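Local coordinates for protein N-alpha-acetyltransferase 30 (Saccharomyces cerevisiae, PDB 6YGB) that catalyses, as the catalytic subunit of the NatC complex, acetyl transfer from acetyl-CoA to the N-terminal methionine of proteins such as L-A virus GAG, at residues 17-22 against 62-67; 21-26 against 81-86; 112-117 against 153-158. All coordinates share one frame; numbering follows the deposited sequence. Where two conformers were deposited one is given.

Contact 1. Residues 17-22 against 62-67; sequences ASIKKL and IGCIVC
This is a buried, apolar helix-on-sheet contact: helix 13-26 of the GNAT fold lies across strand 61-72, and the short axes run 8.8 Å apart at 94°. L22 and I19, three residues apart and so neighbours on one helical flank, supply the helix side. The L22 side chain points at the strand, its CG anti to the backbone N (chi1 177°), and this carries methyl CD2 over the flat face of the I62-G63 peptide. There CD2 stands 3.5 Å from I62 C and 3.6 Å from G63 N, almost perpendicular to the peptide plane. That peptide belongs to a classic beta bulge, in which I62 and G63 both face A50 of strand 47-52. One residue on, C64 points its CB toward the helix, and SG lies 3.8 Å from L22 CD2 and 3.9 Å from I19 CG2. C64 was modelled in two conformers, so the sulfur contacts hold for one of them. I19 also reaches I49 and L8, which ties the helix to the next strand. The contact buries 217 Å². No hydrogen bond crosses it, so its firm part is non-directional, the L22 methyl on the peptide face; the sulfur packing is less certain.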
loop_
_atom_site.group_PDB
_atom_site.type_symbol
_atom_site.label_atom_id
_atom_site.label_comp_id
_atom_site.label_asym_id
_atom_site.label_seq_id
_atom_site.Cartn_x
_atom_site.Cartn_y
_atom_site.Cartn_z
ATOM N N ALA A 17 -15.789 29.697 10.980
ATOM C CA ALA A 17 -15.365 29.006 12.193
ATOM C C ALA A 17 -16.305 27.859 12.541
ATOM O O ALA A 17 -15.860 26.810 13.020
ATOM C CB ALA A 17 -15.271 29.997 13.354
ATOM N N SER A 18 -17.608 28.039 12.311
ATOM C CA SER A 18 -18.557 26.964 12.586
ATOM C C SER A 18 -18.291 25.754 11.698
ATOM O O SER A 18 -18.428 24.608 12.144
ATOM C CB SER A 18 -19.988 27.461 12.392
ATOM O OG SER A 18 -20.292 28.512 13.293
ATOM N N ILE A 19 -17.914 25.988 10.440
ATOM C CA ILE A 19 -17.601 24.880 9.538
ATOM C C ILE A 19 -16.402 24.101 10.057
ATOM O O ILE A 19 -16.429 22.868 10.144
ATOM C CB ILE A 19 -17.344 25.398 8.113
ATOM C CG1 ILE A 19 -18.630 25.944 7.495
ATOM C CG2 ILE A 19 -16.739 24.294 7.255
ATOM C CD1 ILE A 19 -18.404 26.624 6.168
ATOM N N LYS A 20 -15.324 24.816 10.391
ATOM C CA LYS A 20 -14.133 24.172 10.932
ATOM C C LYS A 20 -14.456 23.378 12.188
ATOM O O LYS A 20 -13.965 22.260 12.367
ATOM C CB LYS A 20 -13.060 25.221 11.225
ATOM C CG LYS A 20 -11.880 24.705 12.025
ATOM C CD LYS A 20 -10.801 25.765 12.146
ATOM C CE LYS A 20 -9.739 25.360 13.157
ATOM N NZ LYS A 20 -9.146 24.023 12.881
ATOM N N LYS A 21 -15.284 23.938 13.069
ATOM C CA LYS A 21 -15.678 23.214 14.272
ATOM C C LYS A 21 -16.408 21.930 13.913
ATOM O O LYS A 21 -16.148 20.872 14.494
ATOM C CB LYS A 21 -16.563 24.098 15.151
ATOM C CG LYS A 21 -16.961 23.462 16.471
ATOM C CD LYS A 21 -15.827 23.566 17.478
ATOM C CE LYS A 21 -16.115 22.761 18.734
ATOM N NZ LYS A 21 -15.023 22.905 19.740
ATOM N N LEU A 22 -17.317 22.005 12.942
ATOM C CA LEU A 22 -18.134 20.853 12.583
ATOM C C LEU A 22 -17.307 19.751 11.925
ATOM O O LEU A 22 -17.529 18.564 12.191
ATOM C CB LEU A 22 -19.270 21.306 11.668
ATOM C CG LEU A 22 -20.211 20.240 11.115
ATOM C CD1 LEU A 22 -20.914 19.513 12.247
ATOM C CD2 LEU A 22 -21.217 20.880 10.169
ATOM N N ILE A 62 -25.335 22.755 10.484
ATOM C CA ILE A 62 -25.258 21.416 11.058
ATOM C C ILE A 62 -24.678 20.413 10.082
ATOM O O ILE A 62 -24.354 19.287 10.481
ATOM C CB ILE A 62 -26.641 20.940 11.549
ATOM C CG1 ILE A 62 -27.728 21.255 10.510
ATOM C CG2 ILE A 62 -26.957 21.585 12.881
ATOM C CD1 ILE A 62 -27.910 20.190 9.451
ATOM N N GLY A 63 -24.554 20.774 8.821
ATOM C CA GLY A 63 -23.870 19.950 7.844
ATOM C C GLY A 63 -23.110 20.853 6.893
ATOM O O GLY A 63 -23.461 22.026 6.698
ATOM N N CYS A 64 -22.031 20.306 6.322
ATOM C CA CYS A 64 -21.230 21.076 5.376
ATOM C C CYS A 64 -20.468 20.143 4.437
ATOM O O CYS A 64 -20.235 18.969 4.737
ATOM C CB CYS A 64 -20.263 22.013 6.102
ATOM S SG CYS A 64 -19.028 21.134 7.024
ATOM N N ILE A 65 -20.109 20.677 3.271
ATOM C CA ILE A 65 -19.338 19.942 2.272
ATOM C C ILE A 65 -18.352 20.923 1.659
ATOM O O ILE A 65 -18.679 22.096 1.456
ATOM C CB ILE A 65 -20.245 19.286 1.205
ATOM C CG1 ILE A 65 -19.427 18.375 0.292
ATOM C CG2 ILE A 65 -21.005 20.341 0.404
ATOM C CD1 ILE A 65 -20.262 17.617 -0.684
ATOM N N VAL A 66 -17.127 20.462 1.417
ATOM C CA VAL A 66 -16.048 21.323 0.937
ATOM C C VAL A 66 -15.406 20.679 -0.284
ATOM O O VAL A 66 -14.947 19.536 -0.210
ATOM C CB VAL A 66 -14.979 21.572 2.020
ATOM C CG1 VAL A 66 -13.923 22.514 1.502
ATOM C CG2 VAL A 66 -15.609 22.121 3.294
ATOM N N CYS A 67 -15.333 21.423 -1.394
ATOM C CA CYS A 67 -14.865 20.871 -2.661
ATOM C C CYS A 67 -13.864 21.781 -3.362
ATOM O O CYS A 67 -13.732 22.966 -3.050
ATOM C CB CYS A 67 -16.039 20.615 -3.614
ATOM S SG CYS A 67 -17.346 19.610 -2.910
#

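Contact 2. Residues 21-26 against 81-86; sequences KLIDAD and IGMLAV. With COA (coenzyme A), chain D.
The backbone N of V86 donates a hydrogen bond to the pantetheine carbonyl O9P of coenzyme A, with V86 N to O9P 3.3 Å and an N-H...O angle of 155°. The pantetheine lies along the strand edge and takes up one strand-like bond, as in other GNAT enzymes. Next to it, L84 O comes within 3.3 Å of C7P in the pantetheine chain. V86 also sets its CG2 methyl 3.4 Å from the pyrophosphate oxygen O4A.

A85, between these two residues, points the other way, into helix 13-26. Its methyl fits among three helix residues: I23 CG1 is 4.0 Å from A85 CB, L22 packs through CG, and the carboxylate of D26 approaches with OD2 3.8 Å from A85 CB. D26 is poorly ordered, and its ion pair to R91 is long and weak, so that last approach carries less weight.

Further along, I23 crosses M83 at about a right angle. I23 is extended to its end (chi2 174°), which brings CD1 3.6 Å from M83 SD and equally near M83 CB. A bend about CG-SD (chi3) turns the end of M83 away from the helix.

G82 and M83 both face V66, a classic beta bulge in the pairing with strand 61-72. The axes of 21-26 and 81-86 stand 7.7 Å apart at 92°, so the helix lies square across the strand. Y36 and F39 of helix 33-42 cover M83, while strand 61-72 presents C64 and V66 to I23. On the coenzyme A side, L84 and V86 pack against helix 95-109, near whose start G92, G94, A96 and K97 donate backbone N-H groups to coenzyme A, as in the RxxGxA motif of the family.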
loop_
_atom_site.group_PDB
_atom_site.type_symbol
_atom_site.label_atom_id
_atom_site.label_comp_id
_atom_site.label_asym_id
_atom_site.label_seq_id
_atom_site.Cartn_x
_atom_site.Cartn_y
_atom_site.Cartn_z
ATOM N N LYS A 21 -15.284 23.938 13.069
ATOM C CA LYS A 21 -15.678 23.214 14.272
ATOM C C LYS A 21 -16.408 21.930 13.913
ATOM O O LYS A 21 -16.148 20.872 14.494
ATOM C CB LYS A 21 -16.563 24.098 15.151
ATOM C CG LYS A 21 -16.961 23.462 16.471
ATOM C CD LYS A 21 -15.827 23.566 17.478
ATOM C CE LYS A 21 -16.115 22.761 18.734
ATOM N NZ LYS A 21 -15.023 22.905 19.740
ATOM N N LEU A 22 -17.317 22.005 12.942
ATOM C CA LEU A 22 -18.134 20.853 12.583
ATOM C C LEU A 22 -17.307 19.751 11.925
ATOM O O LEU A 22 -17.529 18.564 12.191
ATOM C CB LEU A 22 -19.270 21.306 11.668
ATOM C CG LEU A 22 -20.211 20.240 11.115
ATOM C CD1 LEU A 22 -20.914 19.513 12.247
ATOM C CD2 LEU A 22 -21.217 20.880 10.169
ATOM N N ILE A 23 -16.350 20.117 11.066
ATOM C CA ILE A 23 -15.567 19.107 10.355
ATOM C C ILE A 23 -14.532 18.471 11.276
ATOM O O ILE A 23 -14.259 17.268 11.185
ATOM C CB ILE A 23 -14.907 19.721 9.109
ATOM C CG1 ILE A 23 -15.956 20.038 8.052
ATOM C CG2 ILE A 23 -13.863 18.787 8.517
ATOM C CD1 ILE A 23 -15.401 20.773 6.862
ATOM N N ASP A 24 -13.940 19.264 12.176
ATOM C CA ASP A 24 -12.844 18.768 13.005
ATOM C C ASP A 24 -13.296 17.700 13.994
ATOM O O ASP A 24 -12.480 16.876 14.422
ATOM C CB ASP A 24 -12.185 19.924 13.759
ATOM C CG ASP A 24 -11.216 20.711 12.894
ATOM O OD1 ASP A 24 -10.729 20.162 11.884
ATOM O OD2 ASP A 24 -10.928 21.878 13.237
ATOM N N ALA A 25 -14.575 17.692 14.370
ATOM C CA ALA A 25 -15.028 16.758 15.396
ATOM C C ALA A 25 -14.885 15.309 14.946
ATOM O O ALA A 25 -14.528 14.435 15.744
ATOM C CB ALA A 25 -16.476 17.062 15.774
ATOM N N ASP A 26 -15.148 15.037 13.670
ATOM C CA ASP A 26 -15.162 13.676 13.151
ATOM C C ASP A 26 -13.796 13.178 12.701
ATOM O O ASP A 26 -13.633 11.971 12.483
ATOM C CB ASP A 26 -16.142 13.572 11.979
ATOM C CG ASP A 26 -17.550 13.974 12.366
ATOM O OD1 ASP A 26 -18.060 13.463 13.389
ATOM O OD2 ASP A 26 -18.145 14.806 11.649
ATOM N N ILE A 81 -14.071 16.176 -3.757
ATOM C CA ILE A 81 -14.779 16.348 -2.495
ATOM C C ILE A 81 -13.792 16.050 -1.379
ATOM O O ILE A 81 -13.400 14.896 -1.180
ATOM C CB ILE A 81 -16.013 15.444 -2.411
ATOM C CG1 ILE A 81 -16.958 15.733 -3.575
ATOM C CG2 ILE A 81 -16.746 15.659 -1.095
ATOM C CD1 ILE A 81 -18.187 14.855 -3.604
ATOM N N GLY A 82 -13.380 17.085 -0.651
ATOM C CA GLY A 82 -12.386 16.927 0.391
ATOM C C GLY A 82 -12.953 16.748 1.785
ATOM O O GLY A 82 -12.354 16.060 2.617
ATOM N N MET A 83 -14.108 17.354 2.055
ATOM C CA MET A 83 -14.673 17.361 3.397
ATOM C C MET A 83 -16.187 17.215 3.339
ATOM O O MET A 83 -16.850 17.871 2.529
ATOM C CB MET A 83 -14.292 18.650 4.135
ATOM C CG MET A 83 -12.849 18.685 4.611
ATOM S SD MET A 83 -12.275 20.328 5.092
ATOM C CE MET A 83 -11.509 20.862 3.573
ATOM N N LEU A 84 -16.725 16.356 4.204
ATOM C CA LEU A 84 -18.168 16.173 4.332
ATOM C C LEU A 84 -18.473 15.853 5.786
ATOM O O LEU A 84 -17.938 14.882 6.331
ATOM C CB LEU A 84 -18.672 15.054 3.423
ATOM C CG LEU A 84 -20.152 14.689 3.578
ATOM C CD1 LEU A 84 -21.037 15.883 3.248
ATOM C CD2 LEU A 84 -20.508 13.490 2.705
ATOM N N ALA A 85 -19.329 16.656 6.415
ATOM C CA ALA A 85 -19.675 16.424 7.810
ATOM C C ALA A 85 -21.131 16.792 8.057
ATOM O O ALA A 85 -21.623 17.798 7.542
ATOM C CB ALA A 85 -18.766 17.224 8.751
ATOM N N VAL A 86 -21.809 15.973 8.856
ATOM C CA VAL A 86 -23.169 16.245 9.307
ATOM C C VAL A 86 -23.197 16.051 10.814
ATOM O O VAL A 86 -22.645 15.071 11.324
ATOM C CB VAL A 86 -24.204 15.335 8.614
ATOM C CG1 VAL A 86 -25.534 15.361 9.355
ATOM C CG2 VAL A 86 -24.405 15.766 7.172
HETATM N N1A COA D . -25.129 2.795 6.826
HETATM C C2A COA D . -25.118 2.560 5.490
HETATM N N3A COA D . -25.401 3.573 4.613
HETATM C C4A COA D . -25.696 4.799 5.066
HETATM C C5A COA D . -25.709 5.034 6.387
HETATM C C6A COA D . -25.418 4.004 7.271
HETATM N N6A COA D . -25.293 3.710 8.722
HETATM N N7A COA D . -26.025 6.327 6.595
HETATM C C8A COA D . -26.211 6.910 5.404
HETATM N N9A COA D . -26.009 5.967 4.480
HETATM C C1B COA D . -26.029 5.874 3.165
HETATM C C2B COA D . -27.299 5.168 2.679
HETATM O O2B COA D . -27.130 4.797 1.271
HETATM C C3B COA D . -28.215 6.129 2.786
HETATM O O3B COA D . -29.412 5.776 2.057
HETATM P P3B COA D . -30.486 4.737 2.721
HETATM O O7A COA D . -31.571 5.520 3.438
HETATM O O8A COA D . -31.111 3.900 1.631
HETATM O O9A COA D . -29.816 3.821 3.716
HETATM C C4B COA D . -27.441 7.424 2.145
HETATM O O4B COA D . -26.191 7.321 2.540
HETATM C C5B COA D . -28.037 8.739 2.623
HETATM O O5B COA D . -27.541 9.031 3.948
HETATM P P1A COA D . -27.683 10.597 4.612
HETATM O O1A COA D . -28.863 10.622 5.578
HETATM O O2A COA D . -27.889 11.595 3.513
HETATM O O3A COA D . -26.290 10.982 5.423
HETATM P P2A COA D . -26.173 11.706 6.913
HETATM O O4A COA D . -26.563 13.172 6.833
HETATM O O5A COA D . -27.072 11.000 7.895
HETATM O O6A COA D . -24.583 11.549 7.383
HETATM C CBP COA D . -22.278 10.869 6.779
HETATM C CCP COA D . -23.826 10.620 6.663
HETATM C CDP COA D . -21.531 9.671 6.063
HETATM C CEP COA D . -21.888 12.200 6.065
HETATM C CAP COA D . -21.871 10.939 8.273
HETATM O OAP COA D . -21.624 9.681 8.747
HETATM C C9P COA D . -20.622 11.804 8.442
HETATM O O9P COA D . -20.713 12.871 8.966
HETATM N N8P COA D . -19.326 11.333 7.966
HETATM C C7P COA D . -18.135 12.176 8.135
HETATM C C6P COA D . -16.868 11.432 7.666
HETATM C C5P COA D . -17.071 10.854 6.287
HETATM O O5P COA D . -17.601 9.808 6.173
HETATM N N4P COA D . -16.603 11.579 5.087
HETATM C C3P COA D . -16.812 10.991 3.721
HETATM C C2P COA D . -15.494 11.011 2.896
HETATM S S1P COA D . -15.457 12.432 1.731
#

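Contact 3. Residues 112-117 against 153-158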
loop_
_atom_site.group_PDB
_atom_site.type_symbol
_atom_site.label_atom_id
_atom_site.label_comp_id
_atom_site.label_asym_id
_atom_site.label_seq_id
_atom_site.Cartn_x
_atom_site.Cartn_y
_atom_site.Cartn_z
ATOM N N CYS A 112 -17.095 20.287 -14.856
ATOM C CA CYS A 112 -16.227 19.201 -14.420
ATOM C C CYS A 112 -16.528 17.950 -15.233
ATOM O O CYS A 112 -17.684 17.648 -15.536
ATOM C CB CYS A 112 -16.409 18.916 -12.931
ATOM S SG CYS A 112 -15.443 19.982 -11.840
ATOM N N ASP A 113 -15.472 17.236 -15.612
ATOM C CA ASP A 113 -15.620 15.985 -16.346
ATOM C C ASP A 113 -15.842 14.803 -15.419
ATOM O O ASP A 113 -16.444 13.804 -15.828
ATOM C CB ASP A 113 -14.386 15.742 -17.218
ATOM C CG ASP A 113 -14.242 16.771 -18.316
ATOM O OD1 ASP A 113 -15.218 16.972 -19.071
ATOM O OD2 ASP A 113 -13.159 17.383 -18.418
ATOM N N GLU A 114 -15.382 14.903 -14.177
ATOM C CA GLU A 114 -15.471 13.793 -13.245
ATOM C C GLU A 114 -15.343 14.330 -11.828
ATOM O O GLU A 114 -14.852 15.438 -11.607
ATOM C CB GLU A 114 -14.383 12.758 -13.530
ATOM C CG GLU A 114 -12.980 13.302 -13.338
ATOM C CD GLU A 114 -11.918 12.375 -13.889
ATOM O OE1 GLU A 114 -12.243 11.550 -14.768
ATOM O OE2 GLU A 114 -10.753 12.477 -13.454
ATOM N N ILE A 115 -15.788 13.524 -10.866
ATOM C CA ILE A 115 -15.685 13.852 -9.448
ATOM C C ILE A 115 -14.880 12.760 -8.764
ATOM O O ILE A 115 -15.101 11.572 -9.017
ATOM C CB ILE A 115 -17.069 13.988 -8.786
ATOM C CG1 ILE A 115 -17.983 14.878 -9.628
ATOM C CG2 ILE A 115 -16.920 14.564 -7.387
ATOM C CD1 ILE A 115 -17.541 16.317 -9.684
ATOM N N MET A 116 -13.968 13.158 -7.883
ATOM C CA MET A 116 -13.088 12.206 -7.222
ATOM C C MET A 116 -13.099 12.421 -5.717
ATOM O O MET A 116 -13.124 13.561 -5.241
ATOM C CB MET A 116 -11.658 12.325 -7.751
ATOM C CG MET A 116 -10.755 11.158 -7.387
ATOM S SD MET A 116 -9.913 11.346 -5.804
ATOM C CE MET A 116 -8.769 12.666 -6.195
ATOM N N LEU A 117 -13.066 11.319 -4.972
ATOM C CA LEU A 117 -12.942 11.391 -3.526
ATOM C C LEU A 117 -12.244 10.134 -3.036
ATOM O O LEU A 117 -12.195 9.115 -3.730
ATOM C CB LEU A 117 -14.310 11.558 -2.844
ATOM C CG LEU A 117 -15.314 10.406 -2.960
ATOM C CD1 LEU A 117 -15.286 9.553 -1.708
ATOM C CD2 LEU A 117 -16.722 10.925 -3.230
ATOM N N LYS A 153 -10.543 4.803 -3.738
ATOM C CA LYS A 153 -10.639 5.998 -4.557
ATOM C C LYS A 153 -11.891 5.849 -5.410
ATOM O O LYS A 153 -12.020 4.873 -6.158
ATOM C CB LYS A 153 -9.393 6.159 -5.424
ATOM C CG LYS A 153 -9.310 7.453 -6.221
ATOM C CD LYS A 153 -7.983 7.526 -6.962
ATOM C CE LYS A 153 -7.745 8.903 -7.542
ATOM N NZ LYS A 153 -6.341 9.063 -8.005
ATOM N N LEU A 154 -12.817 6.793 -5.272
ATOM C CA LEU A 154 -14.102 6.755 -5.958
ATOM C C LEU A 154 -14.151 7.848 -7.016
ATOM O O LEU A 154 -13.790 8.999 -6.740
ATOM C CB LEU A 154 -15.255 6.931 -4.965
ATOM C CG LEU A 154 -15.301 5.950 -3.793
ATOM C CD1 LEU A 154 -16.507 6.198 -2.884
ATOM C CD2 LEU A 154 -15.308 4.531 -4.312
ATOM N N ILE A 155 -14.610 7.493 -8.217
ATOM C CA ILE A 155 -14.726 8.439 -9.319
ATOM C C ILE A 155 -16.110 8.317 -9.936
ATOM O O ILE A 155 -16.614 7.209 -10.141
ATOM C CB ILE A 155 -13.621 8.225 -10.370
ATOM C CG1 ILE A 155 -12.293 8.733 -9.816
ATOM C CG2 ILE A 155 -13.941 8.967 -11.666
ATOM C CD1 ILE A 155 -11.112 7.919 -10.235
ATOM N N LEU A 156 -16.729 9.454 -10.206
ATOM C CA LEU A 156 -18.027 9.514 -10.870
ATOM C C LEU A 156 -17.854 10.264 -12.179
ATOM O O LEU A 156 -17.601 11.484 -12.162
ATOM C CB LEU A 156 -19.067 10.212 -9.994
ATOM C CG LEU A 156 -20.393 10.588 -10.658
ATOM C CD1 LEU A 156 -21.312 9.378 -10.817
ATOM C CD2 LEU A 156 -21.090 11.712 -9.895
ATOM N N PRO A 157 -17.975 9.607 -13.331
ATOM C CA PRO A 157 -17.764 10.311 -14.601
ATOM C C PRO A 157 -18.994 11.125 -14.982
ATOM O O PRO A 157 -20.119 10.624 -14.964
ATOM C CB PRO A 157 -17.512 9.172 -15.594
ATOM C CG PRO A 157 -18.288 8.043 -15.036
ATOM C CD PRO A 157 -18.259 8.175 -13.533
ATOM N N LEU A 158 -18.770 12.393 -15.316
ATOM C CA LEU A 158 -19.836 13.270 -15.777
ATOM C C LEU A 158 -19.828 13.450 -17.288
ATOM O O LEU A 158 -20.886 13.683 -17.882
ATOM C CB LEU A 158 -19.726 14.637 -15.089
ATOM C CG LEU A 158 -19.666 14.596 -13.554
ATOM C CD1 LEU A 158 -19.434 15.980 -12.977
ATOM C CD2 LEU A 158 -20.930 13.972 -12.964
#
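Peptide groups are the flat units that meet between 112-117 and 153-158, and they do so as an antiparallel pair of strands with axes at 168°. L154 N donates to L117 O at 2.9 Å, nearly straight at 173°, and L117 N returns a bond to L154 O. I115 and L156 exchange a second such pair, with L156 N to I115 O 2.9 Å in the carbonyl plane. Past the strand, L158 N reaches D113 O at 2.8 Å, but sits above that carbonyl plane.

On one face of the sheet lie E114, M116, I155 and P157. M116 CG meets I155 CG1 at 3.8 Å, and the extended K153 chain, coming from the end of the pairing, sets CE 3.7 Å from M116 SD. The E114 carboxylate forms salt bridges with R78 and R76 of strand 76-86. The other face holds I115, L117, L154 and L156; L117 CD1 packs on L154 CD1 at 3.8 Å. L158, just past the strand end, reaches I115 CG1 with CD1.

F135 and helix 124-131 cover the leucine face. Strand 151-157 inserts antiparallel between 114-120 and 136-141, as in the C-terminal part of the GNAT sheet, and its end borders N-alpha-acetyltransferase 35, where P157 O is hydrogen-bonded to S579 of that chain.

How the contacts relate
Contacts 1 and 2 share helix 13-26 and lie 6 Å apart between centres, each crossing a neighbouring strand of the same sheet at nearly a right angle. The strands are themselves joined, with C64 N 2.8 Å from A85 O, and I23 bridges both contacts by touching C64. Contact 3 is a different kind of junction: strand beside strand, with five backbone hydrogen bonds where the helix contacts have none across the segments. All are buried, but contact 2, flanked by coenzyme A, is centred nearest the chain's centre (about 7 Å), contact 1 about 9 Å and contact 3 about 13 Å, bordering the N-alpha-acetyltransferase 35 chain. Strand 76-86 connects contacts 2 and 3, with I81 N 3.2 Å from M116 O.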